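Local coordinates for uncharacterized protein VP1736 (Vibrio parahaemolyticus, PDB 3LXQ) that is of unknown function but carries a sulfatase-family domain, with a sheet flanked by helices as in the alkaline phosphatase clan, at residues V89-E94 with Y280-F285; Q177-G182 with Y224-E229; S292-W295 with I299-V302. All coordinates share one frame; numbering follows the deposited sequence.

Contact 1 (V89-E94 with Y280-F285); sequences VILLQE and YALGTF
Leu91 meets helix 280-285 through a single methyl. Its CD1 lies 3.9 Å from CD1 of Leu282 and equally 3.9 Å from CE2 of Phe285, so that the strand residue fits between two side chains one helical turn apart. CD1 approaches the Phe285 ring obliquely, beside the CD2-CE2 bond. On the helix, Leu282 and Phe285 both carry CG anti to the backbone N (chi1 179° and 176°), and from successive turns they converge on the same leucine. The leucine and phenylalanine contacts are apolar, and no hydrogen bond passes between the two segments.

Beside these apolar side chains, Gln93 brings NE2 to 4.4 Å from CD1 of Leu282. The amide folds back along its own strand, and NE2 donates to Leu91 O at 2.9 Å. The donor stands above the plane of that carbonyl, while the oxygen lies near the plane of the amide. A second bond, to the hydroxyl of Tyr224, grips the same nitrogen; together they fix the rotation of a buried amide beside the leucines. Further out, Tyr224 of helix 220-234 also packs on Leu282, and Phe231 of that helix lies against Val89 and Phe285. Within helix 280-285, Thr284 OG1 bonds to Ala281 O at 2.6 Å, joining Phe285 N on one face of that carbonyl.

Strand 89-93 and helix 280-285 run almost antiparallel, at 170°, with their axes 11.9 Å apart at closest approach. Backbone bonds tie the strand to strands 241-246 and 298-304 on its two sides. Helix 271-289, which connects those two parallel strands, therefore passes over the strand between them: a beta-alpha-beta crossover of the central sheet, as expected of an alkaline phosphatase-like alpha/beta fold.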
ATOM      1  N   VAL A  89       2.904   1.017 -12.596  1.00 40.09           N
ATOM      2  CA  VAL A  89       3.961   1.684 -11.847  1.00 39.46           C
ATOM      3  C   VAL A  89       3.406   2.062 -10.478  1.00 36.91           C
ATOM      4  O   VAL A  89       2.429   2.820 -10.378  1.00 36.01           O
ATOM      5  CB  VAL A  89       4.515   2.917 -12.612  1.00 41.21           C
ATOM      6  CG1 VAL A  89       5.368   3.789 -11.719  1.00 40.22           C
ATOM      7  CG2 VAL A  89       5.316   2.471 -13.838  1.00 43.90           C
ATOM      8  N   ILE A  90       4.011   1.490  -9.438  1.00 35.48           N
ATOM      9  CA  ILE A  90       3.683   1.836  -8.064  1.00 33.58           C
ATOM     10  C   ILE A  90       4.777   2.746  -7.483  1.00 34.16           C
ATOM     11  O   ILE A  90       5.935   2.355  -7.399  1.00 35.19           O
ATOM     12  CB  ILE A  90       3.524   0.565  -7.178  1.00 33.25           C
ATOM     13  CG1 ILE A  90       2.344  -0.290  -7.669  1.00 32.04           C
ATOM     14  CG2 ILE A  90       3.341   0.954  -5.694  1.00 29.18           C
ATOM     15  CD1 ILE A  90       2.246  -1.682  -6.988  1.00 32.21           C
ATOM     16  N   LEU A  91       4.400   3.958  -7.086  1.00 33.86           N
ATOM     17  CA  LEU A  91       5.355   4.928  -6.567  1.00 34.12           C
ATOM     18  C   LEU A  91       5.086   5.028  -5.079  1.00 32.13           C
ATOM     19  O   LEU A  91       4.285   5.857  -4.641  1.00 32.09           O
ATOM     20  CB  LEU A  91       5.195   6.292  -7.249  1.00 35.08           C
ATOM     21  CG  LEU A  91       5.271   6.308  -8.778  1.00 38.57           C
ATOM     22  CD1 LEU A  91       4.894   7.691  -9.348  1.00 41.22           C
ATOM     23  CD2 LEU A  91       6.649   5.880  -9.261  1.00 39.68           C
ATOM     24  N   LEU A  92       5.748   4.158  -4.322  1.00 31.21           N
ATOM     25  CA  LEU A  92       5.535   4.032  -2.881  1.00 29.62           C
ATOM     26  C   LEU A  92       6.260   5.145  -2.124  1.00 30.62           C
ATOM     27  O   LEU A  92       7.462   5.382  -2.313  1.00 31.92           O
ATOM     28  CB  LEU A  92       5.927   2.627  -2.386  1.00 28.97           C
ATOM     29  CG  LEU A  92       5.638   2.235  -0.919  1.00 27.36           C
ATOM     30  CD1 LEU A  92       4.175   2.274  -0.583  1.00 25.41           C
ATOM     31  CD2 LEU A  92       6.207   0.857  -0.583  1.00 26.98           C
ATOM     32  N   GLN A  93       5.516   5.845  -1.285  1.00 30.34           N
ATOM     33  CA  GLN A  93       6.008   7.062  -0.667  1.00 31.98           C
ATOM     34  C   GLN A  93       6.342   6.806   0.788  1.00 32.06           C
ATOM     35  O   GLN A  93       5.441   6.639   1.626  1.00 32.13           O
ATOM     36  CB  GLN A  93       4.978   8.187  -0.801  1.00 31.85           C
ATOM     37  CG  GLN A  93       4.514   8.435  -2.220  1.00 33.03           C
ATOM     38  CD  GLN A  93       5.634   8.944  -3.112  1.00 35.13           C
ATOM     39  OE1 GLN A  93       6.382   9.834  -2.720  1.00 37.56           O
ATOM     40  NE2 GLN A  93       5.765   8.369  -4.306  1.00 34.53           N
ATOM     41  N   GLU A  94       7.644   6.749   1.077  1.00 33.63           N
ATOM     42  CA  GLU A  94       8.136   6.570   2.437  1.00 33.49           C
ATOM     43  C   GLU A  94       7.550   7.587   3.405  1.00 33.94           C
ATOM     44  O   GLU A  94       7.759   8.792   3.254  1.00 35.02           O
ATOM     45  CB  GLU A  94       9.668   6.658   2.483  1.00 35.92           C
ATOM     46  CG  GLU A  94      10.261   6.652   3.916  1.00 37.07           C
ATOM     47  CD  GLU A  94       9.896   5.391   4.672  1.00 39.02           C
ATOM     48  OE1 GLU A  94       9.358   5.480   5.796  1.00 39.67           O
ATOM     49  OE2 GLU A  94      10.133   4.296   4.121  1.00 41.43           O
ATOM     50  N   TYR A 280       8.534  17.815  -4.446  1.00 51.23           N
ATOM     51  CA  TYR A 280       9.197  18.438  -5.584  1.00 52.56           C
ATOM     52  C   TYR A 280       9.767  17.353  -6.487  1.00 51.76           C
ATOM     53  O   TYR A 280       9.686  17.447  -7.704  1.00 52.30           O
ATOM     54  CB  TYR A 280      10.315  19.398  -5.131  1.00 54.15           C
ATOM     55  CG  TYR A 280      11.453  19.499  -6.125  1.00 56.52           C
ATOM     56  CD1 TYR A 280      11.446  20.465  -7.138  1.00 59.61           C
ATOM     57  CD2 TYR A 280      12.529  18.608  -6.070  1.00 57.62           C
ATOM     58  CE1 TYR A 280      12.492  20.545  -8.064  1.00 61.61           C
ATOM     59  CE2 TYR A 280      13.570  18.678  -6.986  1.00 59.91           C
ATOM     60  CZ  TYR A 280      13.547  19.642  -7.976  1.00 61.73           C
ATOM     61  OH  TYR A 280      14.588  19.694  -8.870  1.00 65.42           O
ATOM     62  N   ALA A 281      10.348  16.329  -5.872  1.00 50.92           N
ATOM     63  CA  ALA A 281      10.980  15.245  -6.600  1.00 50.94           C
ATOM     64  C   ALA A 281       9.956  14.444  -7.402  1.00 50.38           C
ATOM     65  O   ALA A 281      10.247  14.032  -8.530  1.00 51.11           O
ATOM     66  CB  ALA A 281      11.754  14.344  -5.643  1.00 51.04           C
ATOM     67  N   LEU A 282       8.762  14.242  -6.829  1.00 48.93           N
ATOM     68  CA  LEU A 282       7.669  13.537  -7.509  1.00 48.38           C
ATOM     69  C   LEU A 282       7.170  14.332  -8.710  1.00 49.30           C
ATOM     70  O   LEU A 282       6.920  13.758  -9.777  1.00 48.87           O
ATOM     71  CB  LEU A 282       6.509  13.237  -6.547  1.00 47.73           C
ATOM     72  CG  LEU A 282       5.264  12.525  -7.091  1.00 46.87           C
ATOM     73  CD1 LEU A 282       5.594  11.149  -7.660  1.00 45.04           C
ATOM     74  CD2 LEU A 282       4.193  12.416  -6.020  1.00 46.34           C
ATOM     75  N   GLY A 283       7.046  15.650  -8.515  1.00 50.56           N
ATOM     76  CA  GLY A 283       6.616  16.590  -9.562  1.00 51.78           C
ATOM     77  C   GLY A 283       7.525  16.538 -10.774  1.00 52.57           C
ATOM     78  O   GLY A 283       7.048  16.557 -11.914  1.00 53.24           O
ATOM     79  N   THR A 284       8.834  16.457 -10.524  1.00 52.85           N
ATOM     80  CA  THR A 284       9.829  16.286 -11.590  1.00 54.13           C
ATOM     81  C   THR A 284       9.680  14.950 -12.317  1.00 53.10           C
ATOM     82  O   THR A 284       9.950  14.877 -13.511  1.00 54.35           O
ATOM     83  CB  THR A 284      11.308  16.452 -11.103  1.00 55.28           C
ATOM     84  OG1 THR A 284      11.649  15.403 -10.192  1.00 54.69           O
ATOM     85  CG2 THR A 284      11.531  17.807 -10.442  1.00 56.75           C
ATOM     86  N   PHE A 285       9.247  13.905 -11.614  1.00 51.51           N
ATOM     87  CA  PHE A 285       8.934  12.632 -12.273  1.00 50.67           C
ATOM     88  C   PHE A 285       7.745  12.770 -13.213  1.00 51.06           C
ATOM     89  O   PHE A 285       7.816  12.325 -14.361  1.00 52.35           O
ATOM     90  CB  PHE A 285       8.643  11.503 -11.283  1.00 49.53           C
ATOM     91  CG  PHE A 285       8.223  10.220 -11.954  1.00 47.66           C
ATOM     92  CD1 PHE A 285       9.176   9.339 -12.450  1.00 47.40           C
ATOM     93  CD2 PHE A 285       6.877   9.919 -12.138  1.00 46.80           C
ATOM     94  CE1 PHE A 285       8.795   8.163 -13.087  1.00 47.03           C
ATOM     95  CE2 PHE A 285       6.485   8.749 -12.789  1.00 45.76           C
ATOM     96  CZ  PHE A 285       7.438   7.869 -13.259  1.00 45.85           C
TER

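Contact 2 (Q177-G182 with Y224-E229); sequences QFIYGG and YNKADE
Ile179 on strand 177-180 faces Ala227 on helix 224-229, their CA atoms being 7.0 Å apart. The lack of a side chain beyond CB in Ala227 is consistent with this close approach. Ile179 holds CG1 anti to its carbonyl carbon (chi1 -51°) and continues extended to CD1, which ends 3.7 Å from CA and 4.1 Å from CB of Ala227. The methyl thus rests on the helix backbone as much as on a side chain. The other branch, CG2, lies 4.4 Å from CG of Lys226 and meets only the aliphatic root of that residue. From there the lysine chain bends away from the strand, and NZ forms a long salt bridge with OE1 of Glu229, 3.5 Å off and one turn on; NZ also makes a weak hydrogen bond to Asn206 O.

Tyr207 and Leu223 also touch Ile179. Ala227 packs in addition on Phe285 of helix 271-289, and the next residue, Asp228, forms a salt bridge with Lys288, so that helix 220-234 is held against helix 271-289 as well as against the sheet. Backbone bonds join strand 175-180 to strand 241-246 on one side and 200-202 on the other; helix 220-234 packs on strand 175-180 and is followed in the chain by strand 241-246.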
ATOM      1  N   GLN A 177      10.010  -5.485 -11.706  1.00 51.05           N
ATOM      2  CA  GLN A 177      11.178  -4.828 -11.132  1.00 50.50           C
ATOM      3  C   GLN A 177      10.852  -4.040  -9.881  1.00 47.48           C
ATOM      4  O   GLN A 177       9.701  -3.705  -9.625  1.00 46.37           O
ATOM      5  CB  GLN A 177      11.873  -3.916 -12.156  1.00 51.79           C
ATOM      6  CG  GLN A 177      11.029  -2.734 -12.611  1.00 51.64           C
ATOM      7  CD  GLN A 177      11.809  -1.705 -13.408  1.00 53.94           C
ATOM      8  OE1 GLN A 177      12.898  -1.981 -13.921  1.00 57.31           O
ATOM      9  NE2 GLN A 177      11.250  -0.503 -13.517  1.00 52.26           N
ATOM     10  N   PHE A 178      11.900  -3.756  -9.115  1.00 46.69           N
ATOM     11  CA  PHE A 178      11.836  -2.928  -7.934  1.00 43.77           C
ATOM     12  C   PHE A 178      12.903  -1.864  -8.116  1.00 44.16           C
ATOM     13  O   PHE A 178      14.044  -2.186  -8.373  1.00 45.46           O
ATOM     14  CB  PHE A 178      12.143  -3.789  -6.711  1.00 43.12           C
ATOM     15  CG  PHE A 178      12.322  -3.013  -5.428  1.00 41.24           C
ATOM     16  CD1 PHE A 178      11.339  -2.133  -4.967  1.00 38.61           C
ATOM     17  CD2 PHE A 178      13.462  -3.206  -4.653  1.00 41.53           C
ATOM     18  CE1 PHE A 178      11.501  -1.429  -3.761  1.00 36.08           C
ATOM     19  CE2 PHE A 178      13.632  -2.520  -3.448  1.00 40.34           C
ATOM     20  CZ  PHE A 178      12.645  -1.630  -2.998  1.00 38.76           C
ATOM     21  N   ILE A 179      12.524  -0.597  -8.019  1.00 43.09           N
ATOM     22  CA  ILE A 179      13.507   0.477  -8.067  1.00 43.61           C
ATOM     23  C   ILE A 179      13.590   1.146  -6.698  1.00 41.54           C
ATOM     24  O   ILE A 179      12.587   1.610  -6.169  1.00 39.81           O
ATOM     25  CB  ILE A 179      13.216   1.543  -9.153  1.00 44.57           C
ATOM     26  CG1 ILE A 179      12.969   0.891 -10.526  1.00 47.01           C
ATOM     27  CG2 ILE A 179      14.396   2.524  -9.255  1.00 45.17           C
ATOM     28  CD1 ILE A 179      12.566   1.895 -11.637  1.00 48.40           C
ATOM     29  N   TYR A 180      14.807   1.208  -6.172  1.00 42.04           N
ATOM     30  CA  TYR A 180      15.109   1.754  -4.856  1.00 40.92           C
ATOM     31  C   TYR A 180      16.387   2.604  -4.947  1.00 42.82           C
ATOM     32  O   TYR A 180      17.249   2.336  -5.781  1.00 44.58           O
ATOM     33  CB  TYR A 180      15.318   0.582  -3.900  1.00 39.85           C
ATOM     34  CG  TYR A 180      15.407   0.921  -2.435  1.00 38.15           C
ATOM     35  CD1 TYR A 180      14.464   1.737  -1.828  1.00 35.84           C
ATOM     36  CD2 TYR A 180      16.420   0.372  -1.642  1.00 38.82           C
ATOM     37  CE1 TYR A 180      14.540   2.030  -0.486  1.00 35.66           C
ATOM     38  CE2 TYR A 180      16.508   0.657  -0.291  1.00 37.10           C
ATOM     39  CZ  TYR A 180      15.564   1.490   0.282  1.00 36.41           C
ATOM     40  OH  TYR A 180      15.633   1.782   1.618  1.00 35.04           O
ATOM     41  N   GLY A 181      16.503   3.611  -4.083  1.00 42.50           N
ATOM     42  CA  GLY A 181      17.671   4.483  -4.043  1.00 44.46           C
ATOM     43  C   GLY A 181      18.841   4.028  -3.167  1.00 45.41           C
ATOM     44  O   GLY A 181      19.990   4.407  -3.419  1.00 46.71           O
ATOM     45  N   GLY A 182      18.544   3.228  -2.143  1.00 44.30           N
ATOM     46  CA  GLY A 182      19.537   2.736  -1.192  1.00 44.90           C
ATOM     47  C   GLY A 182      19.930   1.292  -1.426  1.00 45.51           C
ATOM     48  O   GLY A 182      19.959   0.827  -2.567  1.00 46.64           O
ATOM     49  N   TYR A 224      13.780   9.081  -9.201  1.00 42.64           N
ATOM     50  CA  TYR A 224      12.743   9.354 -10.176  1.00 43.61           C
ATOM     51  C   TYR A 224      13.282   9.575 -11.592  1.00 45.84           C
ATOM     52  O   TYR A 224      12.576   9.296 -12.562  1.00 47.00           O
ATOM     53  CB  TYR A 224      11.900  10.550  -9.723  1.00 42.86           C
ATOM     54  CG  TYR A 224      10.904  10.282  -8.598  1.00 41.22           C
ATOM     55  CD1 TYR A 224      10.114   9.122  -8.574  1.00 40.48           C
ATOM     56  CD2 TYR A 224      10.711  11.221  -7.587  1.00 40.75           C
ATOM     57  CE1 TYR A 224       9.175   8.905  -7.549  1.00 38.79           C
ATOM     58  CE2 TYR A 224       9.784  11.016  -6.566  1.00 38.40           C
ATOM     59  CZ  TYR A 224       9.023   9.868  -6.550  1.00 38.38           C
ATOM     60  OH  TYR A 224       8.119   9.709  -5.529  1.00 36.31           O
ATOM     61  N   ASN A 225      14.512  10.081 -11.720  1.00 47.83           N
ATOM     62  CA  ASN A 225      15.171  10.144 -13.043  1.00 50.16           C
ATOM     63  C   ASN A 225      15.456   8.719 -13.522  1.00 50.35           C
ATOM     64  O   ASN A 225      15.282   8.399 -14.696  1.00 50.76           O
ATOM     65  CB  ASN A 225      16.483  10.943 -13.014  1.00 52.19           C
ATOM     66  CG  ASN A 225      16.296  12.417 -12.627  1.00 54.03           C
ATOM     67  OD1 ASN A 225      17.154  12.995 -11.954  1.00 56.51           O
ATOM     68  ND2 ASN A 225      15.202  13.029 -13.064  1.00 53.85           N
ATOM     69  N   LYS A 226      15.876   7.868 -12.583  1.00 49.24           N
ATOM     70  CA  LYS A 226      16.201   6.473 -12.860  1.00 49.78           C
ATOM     71  C   LYS A 226      14.968   5.708 -13.291  1.00 49.19           C
ATOM     72  O   LYS A 226      15.042   4.828 -14.150  1.00 50.58           O
ATOM     73  CB  LYS A 226      16.787   5.797 -11.614  1.00 48.87           C
ATOM     74  CG  LYS A 226      17.388   4.412 -11.871  1.00 50.33           C
ATOM     75  CD  LYS A 226      18.477   4.521 -12.948  1.00 53.84           C
ATOM     76  CE  LYS A 226      19.463   3.362 -12.931  1.00 55.68           C
ATOM     77  NZ  LYS A 226      20.340   3.418 -14.156  1.00 55.57           N
ATOM     78  N   ALA A 227      13.843   6.032 -12.659  1.00 47.37           N
ATOM     79  CA  ALA A 227      12.578   5.396 -12.966  1.00 46.42           C
ATOM     80  C   ALA A 227      12.229   5.721 -14.412  1.00 47.59           C
ATOM     81  O   ALA A 227      12.166   4.822 -15.261  1.00 48.43           O
ATOM     82  CB  ALA A 227      11.506   5.878 -12.012  1.00 44.68           C
ATOM     83  N   ASP A 228      12.058   7.017 -14.684  1.00 47.76           N
ATOM     84  CA  ASP A 228      11.821   7.558 -16.036  1.00 49.22           C
ATOM     85  C   ASP A 228      12.749   6.971 -17.113  1.00 51.77           C
ATOM     86  O   ASP A 228      12.329   6.779 -18.262  1.00 53.26           O
ATOM     87  CB  ASP A 228      11.923   9.092 -16.006  1.00 49.05           C
ATOM     88  CG  ASP A 228      11.875   9.721 -17.398  1.00 51.22           C
ATOM     89  OD1 ASP A 228      12.960  10.062 -17.907  1.00 52.19           O
ATOM     90  OD2 ASP A 228      10.771   9.868 -17.975  1.00 48.68           O
ATOM     91  N   GLU A 229      14.002   6.714 -16.733  1.00 52.78           N
ATOM     92  CA  GLU A 229      15.006   6.062 -17.595  1.00 55.43           C
ATOM     93  C   GLU A 229      14.642   4.602 -17.874  1.00 55.40           C
ATOM     94  O   GLU A 229      14.730   4.135 -19.010  1.00 57.91           O
ATOM     95  CB  GLU A 229      16.393   6.088 -16.929  1.00 56.18           C
ATOM     96  CG  GLU A 229      17.453   6.960 -17.577  1.00 59.07           C
ATOM     97  CD  GLU A 229      18.870   6.569 -17.158  1.00 60.12           C
ATOM     98  OE1 GLU A 229      19.076   6.133 -15.998  1.00 59.30           O
ATOM     99  OE2 GLU A 229      19.784   6.686 -18.000  1.00 64.64           O
TER

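Contact 3 (S292-W295 with I299-V302); sequences SSYW and IFIV
Two aromatic residues of the turn, Tyr294 and Trp295, close on the single ring of Phe300, and ring contacts account for the whole interface. The tryptophan supplies the closer approach: CZ3 and CE3 of Trp295 each come to 3.5 Å from CE1 of Phe300. The planes are nearly parallel, at 23°, but the six-membered ring of the indole and the phenyl ring are slid apart, with centroids separated by 5.2 Å, and hardly overlap. The Trp295 side chain leaves its backbone pointing away from the strand; with CG anti to the backbone N (chi1 -176°), the benzo end of the indole comes back to Phe300.

Tyr294 makes an edge-to-edge contact instead. CE1 of Tyr294 lies 3.7 Å from CZ of Phe300, each atom near the plane of the other ring, and the two side chains cross at about a right angle. Ser292 OG stands 3.2 Å above the centre of one face of the Tyr294 ring, and Phe231 forms an edge-to-face pair with that tyrosine.

These rings pack where the chain, having left helix 271-289, turns into strand 298-304 of the central sheet, in the last leg of a beta-alpha-beta crossover. Phe300 also touches Phe285 of the helix and Ile328 of the adjoining antiparallel strand.

No hydrogen bond crosses between the segments; polar partners of the loop lie outside them. Ser292 OG is bonded to Ala289 O. Tyr294 OH is hydrogen-bonded to Asp228 OD2 of helix 220-234, and Tyr294 O bonds to Thr298 OG1, at the start of strand 298-304.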
ATOM      1  N   SER A 292       6.350  11.498 -21.908  1.00 55.09           N
ATOM      2  CA  SER A 292       7.116  10.260 -22.090  1.00 54.98           C
ATOM      3  C   SER A 292       6.494   9.315 -23.117  1.00 55.65           C
ATOM      4  O   SER A 292       5.364   9.532 -23.564  1.00 55.64           O
ATOM      5  CB  SER A 292       7.242   9.527 -20.750  1.00 53.30           C
ATOM      6  OG  SER A 292       5.988   8.980 -20.357  1.00 50.68           O
ATOM      7  N   SER A 293       7.224   8.255 -23.465  1.00 56.35           N
ATOM      8  CA  SER A 293       6.749   7.280 -24.444  1.00 57.76           C
ATOM      9  C   SER A 293       5.948   6.149 -23.804  1.00 57.20           C
ATOM     10  O   SER A 293       5.358   5.322 -24.503  1.00 57.78           O
ATOM     11  CB  SER A 293       7.916   6.714 -25.273  1.00 59.76           C
ATOM     12  OG  SER A 293       8.376   5.466 -24.766  1.00 59.81           O
ATOM     13  N   TYR A 294       5.933   6.113 -22.472  1.00 65.92           N
ATOM     14  CA  TYR A 294       5.187   5.092 -21.750  1.00 62.25           C
ATOM     15  C   TYR A 294       3.822   5.588 -21.231  1.00 59.58           C
ATOM     16  O   TYR A 294       2.991   4.782 -20.810  1.00 56.67           O
ATOM     17  CB  TYR A 294       6.047   4.496 -20.618  1.00 61.00           C
ATOM     18  CG  TYR A 294       6.687   5.513 -19.692  1.00 60.39           C
ATOM     19  CD1 TYR A 294       5.982   6.042 -18.613  1.00 58.03           C
ATOM     20  CD2 TYR A 294       8.000   5.933 -19.885  1.00 65.19           C
ATOM     21  CE1 TYR A 294       6.559   6.975 -17.754  1.00 57.44           C
ATOM     22  CE2 TYR A 294       8.591   6.864 -19.029  1.00 65.02           C
ATOM     23  CZ  TYR A 294       7.862   7.379 -17.970  1.00 61.28           C
ATOM     24  OH  TYR A 294       8.432   8.300 -17.123  1.00 62.43           O
ATOM     25  N   TRP A 295       3.597   6.906 -21.287  1.00 60.80           N
ATOM     26  CA  TRP A 295       2.431   7.543 -20.653  1.00 58.76           C
ATOM     27  C   TRP A 295       1.075   6.994 -21.091  1.00 58.14           C
ATOM     28  O   TRP A 295       0.197   6.754 -20.248  1.00 55.06           O
ATOM     29  CB  TRP A 295       2.443   9.062 -20.848  1.00 61.14           C
ATOM     30  CG  TRP A 295       1.307   9.735 -20.120  1.00 59.83           C
ATOM     31  CD1 TRP A 295       0.155  10.223 -20.669  1.00 61.20           C
ATOM     32  CD2 TRP A 295       1.201   9.950 -18.707  1.00 57.76           C
ATOM     33  NE1 TRP A 295      -0.651  10.750 -19.689  1.00 60.31           N
ATOM     34  CE2 TRP A 295      -0.036  10.595 -18.475  1.00 57.71           C
ATOM     35  CE3 TRP A 295       2.041   9.678 -17.614  1.00 55.77           C
ATOM     36  CZ2 TRP A 295      -0.459  10.972 -17.193  1.00 56.56           C
ATOM     37  CZ3 TRP A 295       1.620  10.050 -16.338  1.00 54.19           C
ATOM     38  CH2 TRP A 295       0.380  10.686 -16.138  1.00 54.86           C
ATOM     39  N   ILE A 299      -0.563   2.771 -15.915  1.00 42.35           N
ATOM     40  CA  ILE A 299      -1.274   3.210 -14.728  1.00 39.62           C
ATOM     41  C   ILE A 299      -0.256   3.443 -13.615  1.00 38.53           C
ATOM     42  O   ILE A 299       0.603   2.591 -13.354  1.00 38.06           O
ATOM     43  CB  ILE A 299      -2.323   2.157 -14.248  1.00 38.46           C
ATOM     44  CG1 ILE A 299      -3.418   1.933 -15.301  1.00 40.68           C
ATOM     45  CG2 ILE A 299      -2.918   2.541 -12.876  1.00 35.63           C
ATOM     46  CD1 ILE A 299      -4.313   3.131 -15.585  1.00 41.76           C
ATOM     47  N   PHE A 300      -0.367   4.605 -12.969  1.00 38.17           N
ATOM     48  CA  PHE A 300       0.510   5.000 -11.882  1.00 37.21           C
ATOM     49  C   PHE A 300      -0.299   5.092 -10.601  1.00 35.31           C
ATOM     50  O   PHE A 300      -1.455   5.526 -10.620  1.00 35.59           O
ATOM     51  CB  PHE A 300       1.151   6.361 -12.175  1.00 39.21           C
ATOM     52  CG  PHE A 300       1.978   6.393 -13.437  1.00 41.59           C
ATOM     53  CD1 PHE A 300       1.379   6.632 -14.676  1.00 43.65           C
ATOM     54  CD2 PHE A 300       3.353   6.203 -13.389  1.00 42.87           C
ATOM     55  CE1 PHE A 300       2.137   6.668 -15.848  1.00 46.27           C
ATOM     56  CE2 PHE A 300       4.133   6.232 -14.568  1.00 46.09           C
ATOM     57  CZ  PHE A 300       3.520   6.465 -15.790  1.00 47.43           C
ATOM     58  N   ILE A 301       0.300   4.670  -9.489  1.00 33.23           N
ATOM     59  CA  ILE A 301      -0.304   4.904  -8.191  1.00 31.38           C
ATOM     60  C   ILE A 301       0.690   5.622  -7.273  1.00 30.65           C
ATOM     61  O   ILE A 301       1.813   5.209  -7.143  1.00 31.34           O
ATOM     62  CB  ILE A 301      -0.964   3.606  -7.567  1.00 29.86           C
ATOM     63  CG1 ILE A 301      -1.685   3.925  -6.261  1.00 28.47           C
ATOM     64  CG2 ILE A 301       0.048   2.469  -7.355  1.00 29.70           C
ATOM     65  CD1 ILE A 301      -2.556   2.781  -5.774  1.00 29.43           C
ATOM     66  N   VAL A 302       0.273   6.732  -6.687  1.00 31.66           N
ATOM     67  CA  VAL A 302       1.075   7.399  -5.662  1.00 32.90           C
ATOM     68  C   VAL A 302       0.427   7.014  -4.344  1.00 31.56           C
ATOM     69  O   VAL A 302      -0.712   7.385  -4.082  1.00 31.84           O
ATOM     70  CB  VAL A 302       1.054   8.937  -5.773  1.00 35.25           C
ATOM     71  CG1 VAL A 302       1.890   9.568  -4.646  1.00 34.66           C
ATOM     72  CG2 VAL A 302       1.535   9.414  -7.151  1.00 36.70           C
TER

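In the fold
The three contacts occupy one side of a shared central sheet. Contact 1 and contact 2, with centres 10 Å apart, meet where Tyr224 OH lies 3.0 Å from Gln93 NE2. Contact 3 joins contact 1 through neighbouring parallel strands, Leu91 N lying 2.9 Å from Ile301 O, and through Val89 CG1, which packs 3.6 Å from Phe300 CD2. Contact 2 reaches contact 3 by a polar link, Asp228 OD2 to Tyr294 OH at 2.9 Å. Just past strand 87-93, Glu94 bonds to Ser133 OG and lies close to the like-charged Asp305 and to His306, consistent with the strand-end active-site position of the clan.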